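Local coordinates for hypothetical membrane protein (Corynebacterium glutamicum, PDB 6JS9), which binds heme through the N-terminal domain of HtaA and probably passes it on within the corynebacterial heme-uptake machinery, at residues Gln19-Arg22 against Asn23-Thr27; Ala139-Phe142 against Ser143-Ser146; Ala40-Gly44 against Gly45-Phe49. All blocks are in the same frame, centred on the assembly; numbering follows the deposited sequence. Where two conformers were deposited one is given.

Interaction 1 (residues 19-27) lies on the heme-binding helix 19-26, in which Tyr24 OH lies 2.3 Å from the heme FE. Interaction 3 (residues 40-49) is a tight hairpin-like loop whose centre is about 15 Å from that of interaction 1. The two touch through Arg22, whose CZ is 3.1 Å from Gly45 O and whose CD is 3.5 Å from Phe47 CZ, while the side chain of Phe47 stays about 13 Å from the heme. Interaction 2 (residues 139-146) turns the chain far from the pocket: its centre is about 34 Å from that of interaction 1, across the centre of the chain, and about 23 Å from that of interaction 3.

Interaction 1 (Gln19-Arg22 against Asn23-Thr27); sequences QSFR and NYIQT. With HEM (protoporphyrin IX containing Fe), chain C.
Tyr24 packs against Phe21 one turn back on helix 19-26 and carries the helix to the heme. Its CB rests 3.1 Å from Ser20 O, the carbonyl that also accepts the Tyr24 N-H. With CG anti to the backbone N (chi1 162°), the ring leaves the helix toward the porphyrin, which lies over one of its faces. CG passes the propionate carbon CBA, CD1 lies beside the methine CHA, CD2 meets Phe21 CD1 at 3.8 Å, CE1 and CE2 approach pyrrole nitrogens ND and NA, CZ comes near NA and the iron, and OH binds the heme FE at 2.3 Å. The phenolic oxygen is also hydrogen-bonded to His77, a second-shell partner that would position it and could strengthen its donation to the iron.

The Phe21 and Tyr24 rings meet obliquely, their planes 35° apart. Ile25 CG1 lies over one face of the Phe21 ring, 4.1 Å from its centroid, a CH-pi contact, while the heme methyl CMA comes within 3.6 Å of Phe21 CD1. Phe74 and Phe163 add edge-to-face contacts to this ring. One turn before Tyr24, Ser20 OG gives a very short 2.5 Å hydrogen bond to propionate oxygen O1A. Arg22 belongs to another side of the helix, where NH1 forms a salt bridge with Asp174.

Helical backbone bonds keep Ser20 and Tyr24 one turn apart, so that the propionate donor and the iron ligand both face the heme. This is a tyrosine-ligated heme site, here in the HtaA domain, in which a histidine is hydrogen-bonded to the phenolic oxygen.

Interaction 2 (Ala139-Phe142 against Ser143-Ser146); sequences AADF and SQDS
Asp141 to Gln144 form a type I beta turn, closed by the hydrogen bond from Gln144 N to Asp141 O (3.0 Å). The Asp141 side chain folds back over the turn it opens. Its first torsion (chi1 -176°) points the carboxylate away from its own amide nitrogen and brings OD1 to Ser143, where it accepts two hydrogen bonds: one from the hydroxyl OG at 2.7 Å and one from the backbone N at 3.0 Å. The N-H bond makes this an Asx turn superimposed on the beta turn. Both donors come from the same face of the carboxylate, each 35° out of its plane, the hydroxyl on the syn side. Two bonds on one oxygen restrain the rotation of the carboxylate and fix the Ser143 hydroxyl as a donor.

The other oxygen, OD2, lies 3.5 Å from Gln144 CG in the conformer given, a contact that is doubtful because Gln144 has two conformers. Between the two ends of the loop a water accepts weakly from Asp141 N, donates weakly to Ala139 O and donates to Ser146 O at 3.0 Å, joining the start of the loop to its end.

Residues 139-146 connect strand 129-136 to strand 146-155 at the surface. Phe142 turns inward onto Ile147 of the second strand, and its carbonyl is hydrogen-bonded to Arg6. Backbone bonds link Ala140 to Gly98, Phe142 to Asp61 and Asp145 to Ile182, so the loop is tied to two neighbouring connections and to strand 177-183.

Interaction 3 (Ala40-Gly44 against Gly45-Phe49); sequences ASDNG and GNFAF
Ser41 and Ala48 form the one beta bridge of this contact, an antiparallel hydrogen-bonded pair. Ser41 N gives a bond to Ala48 O at 3.0 Å, and Ala48 N returns one to Ser41 O at 2.8 Å. Each acceptor also takes a CA-H...O contact, Ala48 O from Ala40 CA and Ser41 O from Phe47 CA. Beyond the bridge the Ala40 methyl meets Phe49 CE1 at 3.7 Å, approaching the ring obliquely, while on another side Ala48 CB packs on Asn43 CB at 4.0 Å.

The turn itself is gathered round Asp42. Its backbone O accepts from Gly45 N at 3.0 Å, and the same oxygen lies at the edge of the Phe47 ring, near its plane. A chi1 of -171° lets the Asp42 carboxylate curl back over the turn: OD1 receives weak bonds from the N-H groups of Gly44 and Gly45, and OD2 comes 3.6 Å from Phe47 CE1, with the carboxylate and ring planes 53° apart. The Gly45 carbonyl oxygen lies over one face of that ring.

Farther out, Phe47 is buried against Val72, Ile34 and Leu36, and its backbone bonds to Trp15; Phe49 packs on Phe68 and Val72 of strand 63-79. Asn43, Gly44 and Gly45 all have positive phi, which reverses the chain, and at Gly45 the backbone angles call for glycine. The two phenylalanines bind the turn to the sheet, whereas the Asp42 carboxylate adds only weak hydrogen bonds to the glycine N-H groups, so the turn depends chiefly on backbone bonds and on glycine conformation.

Interaction 1 (Gln19-Arg22 against Asn23-Thr27)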
loop_
_atom_site.group_PDB
_atom_site.type_symbol
_atom_site.label_atom_id
_atom_site.label_comp_id
_atom_site.label_asym_id
_atom_site.label_seq_id
_atom_site.Cartn_x
_atom_site.Cartn_y
_atom_site.Cartn_z
ATOM N N GLN A 19 10.147 2.445 4.549
ATOM C CA GLN A 19 10.566 2.882 5.876
ATOM C C GLN A 19 11.076 4.323 5.861
ATOM O O GLN A 19 10.809 5.087 6.795
ATOM C CB GLN A 19 11.635 1.952 6.445
ATOM C CG GLN A 19 11.895 2.219 7.922
ATOM C CD GLN A 19 12.927 1.293 8.507
ATOM O OE1 GLN A 19 13.823 0.827 7.805
ATOM N NE2 GLN A 19 12.806 1.010 9.797
ATOM N N SER A 20 11.813 4.713 4.819
ATOM C CA SER A 20 12.326 6.083 4.780
ATOM C C SER A 20 11.197 7.101 4.729
ATOM O O SER A 20 11.338 8.213 5.251
ATOM C CB SER A 20 13.260 6.277 3.585
ATOM O OG SER A 20 12.529 6.305 2.369
ATOM N N PHE A 21 10.072 6.749 4.103
ATOM C CA PHE A 21 8.930 7.652 4.122
ATOM C C PHE A 21 8.315 7.736 5.515
ATOM O O PHE A 21 8.000 8.833 5.995
ATOM C CB PHE A 21 7.885 7.220 3.100
ATOM C CG PHE A 21 6.766 8.200 2.955
ATOM C CD1 PHE A 21 7.009 9.462 2.421
ATOM C CD2 PHE A 21 5.481 7.878 3.357
ATOM C CE1 PHE A 21 5.987 10.369 2.281
ATOM C CE2 PHE A 21 4.456 8.788 3.218
ATOM C CZ PHE A 21 4.710 10.038 2.682
ATOM N N ARG A 22 8.125 6.589 6.180
ATOM C CA ARG A 22 7.601 6.622 7.547
ATOM C C ARG A 22 8.505 7.445 8.455
ATOM O O ARG A 22 8.018 8.179 9.324
ATOM C CB ARG A 22 7.436 5.202 8.110
ATOM C CG ARG A 22 6.516 4.297 7.285
ATOM C CD ARG A 22 6.019 3.076 8.072
ATOM N NE ARG A 22 7.091 2.300 8.692
ATOM C CZ ARG A 22 7.887 1.463 8.034
ATOM N NH1 ARG A 22 7.745 1.299 6.727
ATOM N NH2 ARG A 22 8.832 0.804 8.682
ATOM N N ASN A 23 9.828 7.318 8.276
ATOM C CA ASN A 23 10.771 8.090 9.074
ATOM C C ASN A 23 10.698 9.565 8.712
ATOM O O ASN A 23 10.695 10.430 9.595
ATOM C CB ASN A 23 12.194 7.575 8.861
ATOM C CG ASN A 23 12.468 6.257 9.571
ATOM O OD1 ASN A 23 11.743 5.849 10.481
ATOM N ND2 ASN A 23 13.543 5.598 9.167
ATOM N N TYR A 24 10.658 9.859 7.411
ATOM C CA TYR A 24 10.472 11.222 6.936
ATOM C C TYR A 24 9.266 11.876 7.611
ATOM O O TYR A 24 9.366 12.996 8.130
ATOM C CB TYR A 24 10.333 11.194 5.410
ATOM C CG TYR A 24 9.728 12.437 4.815
ATOM C CD1 TYR A 24 10.429 13.644 4.799
ATOM C CD2 TYR A 24 8.459 12.404 4.262
ATOM C CE1 TYR A 24 9.868 14.774 4.255
ATOM C CE2 TYR A 24 7.892 13.525 3.706
ATOM C CZ TYR A 24 8.599 14.715 3.710
ATOM O OH TYR A 24 8.026 15.842 3.170
ATOM N N ILE A 25 8.139 11.151 7.675
ATOM C CA ILE A 25 6.903 11.671 8.264
ATOM C C ILE A 25 7.043 11.834 9.774
ATOM O O ILE A 25 6.643 12.857 10.344
ATOM C CB ILE A 25 5.713 10.745 7.923
ATOM C CG1 ILE A 25 5.289 10.877 6.453
ATOM C CG2 ILE A 25 4.522 10.962 8.906
ATOM C CD1 ILE A 25 4.976 12.289 6.008
ATOM N N GLN A 26 7.595 10.823 10.453
ATOM C CA GLN A 26 7.493 10.765 11.908
ATOM C C GLN A 26 8.647 11.465 12.617
ATOM O O GLN A 26 8.431 12.112 13.647
ATOM C CB GLN A 26 7.390 9.305 12.372
ATOM C CG GLN A 26 6.075 8.648 11.938
ATOM C CD GLN A 26 5.949 7.185 12.353
ATOM O OE1 GLN A 26 6.826 6.362 12.066
ATOM N NE2 GLN A 26 4.849 6.859 13.031
ATOM N N THR A 27 9.869 11.363 12.095
ATOM C CA THR A 27 11.021 11.979 12.736
ATOM C C THR A 27 11.769 12.976 11.856
ATOM O O THR A 27 12.641 13.685 12.369
ATOM C CB THR A 27 12.018 10.906 13.214
ATOM O OG1 THR A 27 12.474 10.137 12.090
ATOM C CG2 THR A 27 11.379 9.983 14.235
HETATM C CHA HEM C . 11.280 14.256 0.937
HETATM C CHB HEM C . 6.667 13.754 -0.505
HETATM C CHC HEM C . 5.697 18.396 0.593
HETATM C CHD HEM C . 10.410 19.013 1.599
HETATM C C1A HEM C . 10.104 13.695 0.472
HETATM C C2A HEM C . 9.895 12.308 0.108
HETATM C C3A HEM C . 8.627 12.152 -0.287
HETATM C C4A HEM C . 7.977 13.451 -0.186
HETATM C CMA HEM C . 7.997 10.815 -0.766
HETATM C CAA HEM C . 10.974 11.220 0.194
HETATM C CBA HEM C . 11.193 10.847 1.660
HETATM C CGA HEM C . 12.158 9.696 1.718
HETATM O O1A HEM C . 11.702 8.523 1.600
HETATM O O2A HEM C . 13.379 9.970 1.872
HETATM C C1B HEM C . 6.015 14.959 -0.345
HETATM C C2B HEM C . 4.626 15.207 -0.703
HETATM C C3B HEM C . 4.343 16.494 -0.402
HETATM C C4B HEM C . 5.552 17.091 0.164
HETATM C CMB HEM C . 3.706 14.111 -1.316
HETATM C CAB HEM C . 3.028 17.313 -0.551
HETATM C CBB HEM C . 1.877 16.835 -1.044
HETATM C C1C HEM C . 6.894 18.994 0.951
HETATM C C2C HEM C . 7.079 20.371 1.360
HETATM C C3C HEM C . 8.384 20.545 1.639
HETATM C C4C HEM C . 9.062 19.275 1.428
HETATM C CMC HEM C . 5.916 21.381 1.420
HETATM C CAC HEM C . 9.122 21.826 2.115
HETATM C CBC HEM C . 8.529 23.006 2.283
HETATM C C1D HEM C . 11.060 17.790 1.532
HETATM C C2D HEM C . 12.464 17.529 1.839
HETATM C C3D HEM C . 12.700 16.215 1.652
HETATM C C4D HEM C . 11.464 15.596 1.223
HETATM C CMD HEM C . 13.501 18.578 2.308
HETATM C CAD HEM C . 14.026 15.444 1.870
HETATM C CBD HEM C . 14.003 15.017 3.343
HETATM C CGD HEM C . 15.224 14.216 3.735
HETATM O O1D HEM C . 15.486 14.137 4.959
HETATM O O2D HEM C . 15.939 13.665 2.853
HETATM N NA HEM C . 8.909 14.352 0.284
HETATM N NB HEM C . 6.541 16.135 0.174
HETATM N NC HEM C . 8.117 18.360 1.025
HETATM N ND HEM C . 10.496 16.576 1.166
HETATM FE FE HEM C . 8.447 16.278 0.959
#

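Interaction 2 (Ala139-Phe142 against Ser143-Ser146)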
loop_
_atom_site.group_PDB
_atom_site.type_symbol
_atom_site.label_atom_id
_atom_site.label_comp_id
_atom_site.label_asym_id
_atom_site.label_seq_id
_atom_site.Cartn_x
_atom_site.Cartn_y
_atom_site.Cartn_z
ATOM N N ALA A 139 5.687 -18.663 -6.149
ATOM C CA ALA A 139 4.530 -18.461 -7.008
ATOM C C ALA A 139 3.254 -18.557 -6.185
ATOM O O ALA A 139 3.093 -19.471 -5.374
ATOM C CB ALA A 139 4.500 -19.491 -8.137
ATOM N N ALA A 140 2.341 -17.619 -6.401
ATOM C CA ALA A 140 1.018 -17.738 -5.806
ATOM C C ALA A 140 0.241 -18.873 -6.475
ATOM O O ALA A 140 0.218 -18.987 -7.705
ATOM C CB ALA A 140 0.260 -16.418 -5.928
ATOM N N ASP A 141 -0.401 -19.709 -5.665
ATOM C CA ASP A 141 -1.183 -20.842 -6.166
ATOM C C ASP A 141 -2.442 -20.938 -5.312
ATOM O O ASP A 141 -2.394 -21.451 -4.191
ATOM C CB ASP A 141 -0.364 -22.124 -6.112
ATOM C CG ASP A 141 -1.088 -23.331 -6.712
ATOM O OD1 ASP A 141 -2.318 -23.278 -6.977
ATOM O OD2 ASP A 141 -0.392 -24.345 -6.921
ATOM N N PHE A 142 -3.564 -20.439 -5.841
ATOM C CA PHE A 142 -4.810 -20.418 -5.081
ATOM C C PHE A 142 -5.404 -21.804 -4.870
ATOM O O PHE A 142 -6.352 -21.936 -4.088
ATOM C CB PHE A 142 -5.841 -19.520 -5.766
ATOM C CG PHE A 142 -5.596 -18.047 -5.558
ATOM C CD1 PHE A 142 -6.029 -17.413 -4.401
ATOM C CD2 PHE A 142 -4.923 -17.297 -6.514
ATOM C CE1 PHE A 142 -5.796 -16.050 -4.203
ATOM C CE2 PHE A 142 -4.690 -15.931 -6.322
ATOM C CZ PHE A 142 -5.130 -15.315 -5.163
ATOM N N SER A 143 -4.888 -22.837 -5.537
ATOM C CA SER A 143 -5.332 -24.190 -5.217
ATOM C C SER A 143 -4.620 -24.766 -3.999
ATOM O O SER A 143 -4.982 -25.856 -3.554
ATOM C CB SER A 143 -5.120 -25.128 -6.398
ATOM O OG SER A 143 -3.766 -25.532 -6.449
ATOM N N GLN A 144 -3.616 -24.088 -3.458
ATOM C CA GLN A 144 -2.963 -24.574 -2.255
ATOM C C GLN A 144 -3.584 -23.919 -1.027
ATOM O O GLN A 144 -4.429 -23.025 -1.124
ATOM C CB GLN A 144 -1.450 -24.333 -2.315
ATOM C CG GLN A 144 -0.737 -25.059 -3.466
ATOM C CD GLN A 144 -0.695 -26.584 -3.313
ATOM O OE1 GLN A 144 -1.723 -27.245 -3.151
ATOM N NE2 GLN A 144 0.508 -27.145 -3.383
ATOM N N ASP A 145 -3.167 -24.391 0.143
ATOM C CA ASP A 145 -3.775 -23.945 1.387
ATOM C C ASP A 145 -3.254 -22.588 1.849
ATOM O O ASP A 145 -3.845 -21.991 2.758
ATOM C CB ASP A 145 -3.559 -25.004 2.476
ATOM C CG ASP A 145 -4.183 -26.353 2.110
ATOM O OD1 ASP A 145 -5.190 -26.359 1.363
ATOM O OD2 ASP A 145 -3.670 -27.402 2.566
ATOM N N SER A 146 -2.189 -22.072 1.238
ATOM C CA SER A 146 -1.652 -20.790 1.664
ATOM C C SER A 146 -0.920 -20.115 0.513
ATOM O O SER A 146 -0.525 -20.752 -0.466
ATOM C CB SER A 146 -0.713 -20.951 2.860
ATOM O OG SER A 146 0.307 -21.871 2.543
HETATM O O HOH W 1 0.878 -20.698 -3.061
#

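Interaction 3 (Ala40-Gly44 against Gly45-Phe49)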
loop_
_atom_site.group_PDB
_atom_site.type_symbol
_atom_site.label_atom_id
_atom_site.label_comp_id
_atom_site.label_asym_id
_atom_site.label_seq_id
_atom_site.Cartn_x
_atom_site.Cartn_y
_atom_site.Cartn_z
ATOM N N ALA A 40 -6.447 -2.039 9.961
ATOM C CA ALA A 40 -5.001 -2.152 9.813
ATOM C C ALA A 40 -4.308 -2.061 11.173
ATOM O O ALA A 40 -4.753 -1.349 12.076
ATOM C CB ALA A 40 -4.472 -1.062 8.884
ATOM N N SER A 41 -3.208 -2.804 11.314
ATOM C CA SER A 41 -2.422 -2.854 12.541
ATOM C C SER A 41 -0.991 -2.437 12.242
ATOM O O SER A 41 -0.519 -2.542 11.105
ATOM C CB SER A 41 -2.416 -4.259 13.168
ATOM O OG SER A 41 -3.715 -4.823 13.238
ATOM N N ASP A 42 -0.291 -1.984 13.287
ATOM C CA ASP A 42 1.035 -1.404 13.091
ATOM C C ASP A 42 2.077 -2.470 12.770
ATOM O O ASP A 42 2.879 -2.301 11.845
ATOM C CB ASP A 42 1.444 -0.607 14.322
ATOM C CG ASP A 42 2.706 0.189 14.093
ATOM O OD1 ASP A 42 3.781 -0.256 14.562
ATOM O OD2 ASP A 42 2.614 1.241 13.424
ATOM N N ASN A 43 2.086 -3.568 13.530
ATOM C CA ASN A 43 2.988 -4.703 13.293
ATOM C C ASN A 43 4.432 -4.236 13.079
ATOM O O ASN A 43 5.150 -4.721 12.199
ATOM C CB ASN A 43 2.490 -5.559 12.122
ATOM C CG ASN A 43 3.274 -6.853 11.962
ATOM O OD1 ASN A 43 3.872 -7.105 10.911
ATOM N ND2 ASN A 43 3.282 -7.676 13.004
ATOM N N GLY A 44 4.852 -3.273 13.903
ATOM C CA GLY A 44 6.219 -2.792 13.936
ATOM C C GLY A 44 6.592 -1.797 12.862
ATOM O O GLY A 44 7.786 -1.553 12.661
ATOM N N GLY A 45 5.612 -1.198 12.174
ATOM C CA GLY A 45 5.863 -0.383 11.000
ATOM C C GLY A 45 5.633 -1.121 9.698
ATOM O O GLY A 45 5.553 -0.485 8.637
ATOM N N ASN A 46 5.523 -2.442 9.759
ATOM C CA ASN A 46 5.162 -3.258 8.611
ATOM C C ASN A 46 3.658 -3.524 8.663
ATOM O O ASN A 46 3.180 -4.621 8.994
ATOM C CB ASN A 46 5.981 -4.540 8.618
ATOM C CG ASN A 46 7.465 -4.266 8.771
ATOM O OD1 ASN A 46 8.056 -3.517 7.990
ATOM N ND2 ASN A 46 8.068 -4.840 9.807
ATOM N N PHE A 47 2.923 -2.462 8.334
ATOM C CA PHE A 47 1.477 -2.402 8.516
ATOM C C PHE A 47 0.779 -3.668 8.034
ATOM O O PHE A 47 1.002 -4.129 6.912
ATOM C CB PHE A 47 0.929 -1.189 7.774
ATOM C CG PHE A 47 1.567 0.107 8.196
ATOM C CD1 PHE A 47 2.127 0.240 9.462
ATOM C CD2 PHE A 47 1.590 1.189 7.342
ATOM C CE1 PHE A 47 2.717 1.426 9.864
ATOM C CE2 PHE A 47 2.176 2.386 7.741
ATOM C CZ PHE A 47 2.734 2.498 9.007
ATOM N N ALA A 48 -0.080 -4.218 8.893
ATOM C CA ALA A 48 -0.746 -5.496 8.660
ATOM C C ALA A 48 -2.194 -5.266 8.230
ATOM O O ALA A 48 -2.977 -4.656 8.969
ATOM C CB ALA A 48 -0.694 -6.359 9.919
ATOM N N PHE A 49 -2.545 -5.759 7.043
ATOM C CA PHE A 49 -3.891 -5.662 6.485
ATOM C C PHE A 49 -4.498 -7.058 6.347
ATOM O O PHE A 49 -3.892 -7.944 5.734
ATOM C CB PHE A 49 -3.860 -4.971 5.119
ATOM C CG PHE A 49 -3.124 -3.643 5.126
ATOM C CD1 PHE A 49 -3.793 -2.458 5.442
ATOM C CD2 PHE A 49 -1.775 -3.584 4.826
ATOM C CE1 PHE A 49 -3.121 -1.225 5.451
ATOM C CE2 PHE A 49 -1.093 -2.343 4.833
ATOM C CZ PHE A 49 -1.774 -1.171 5.148
#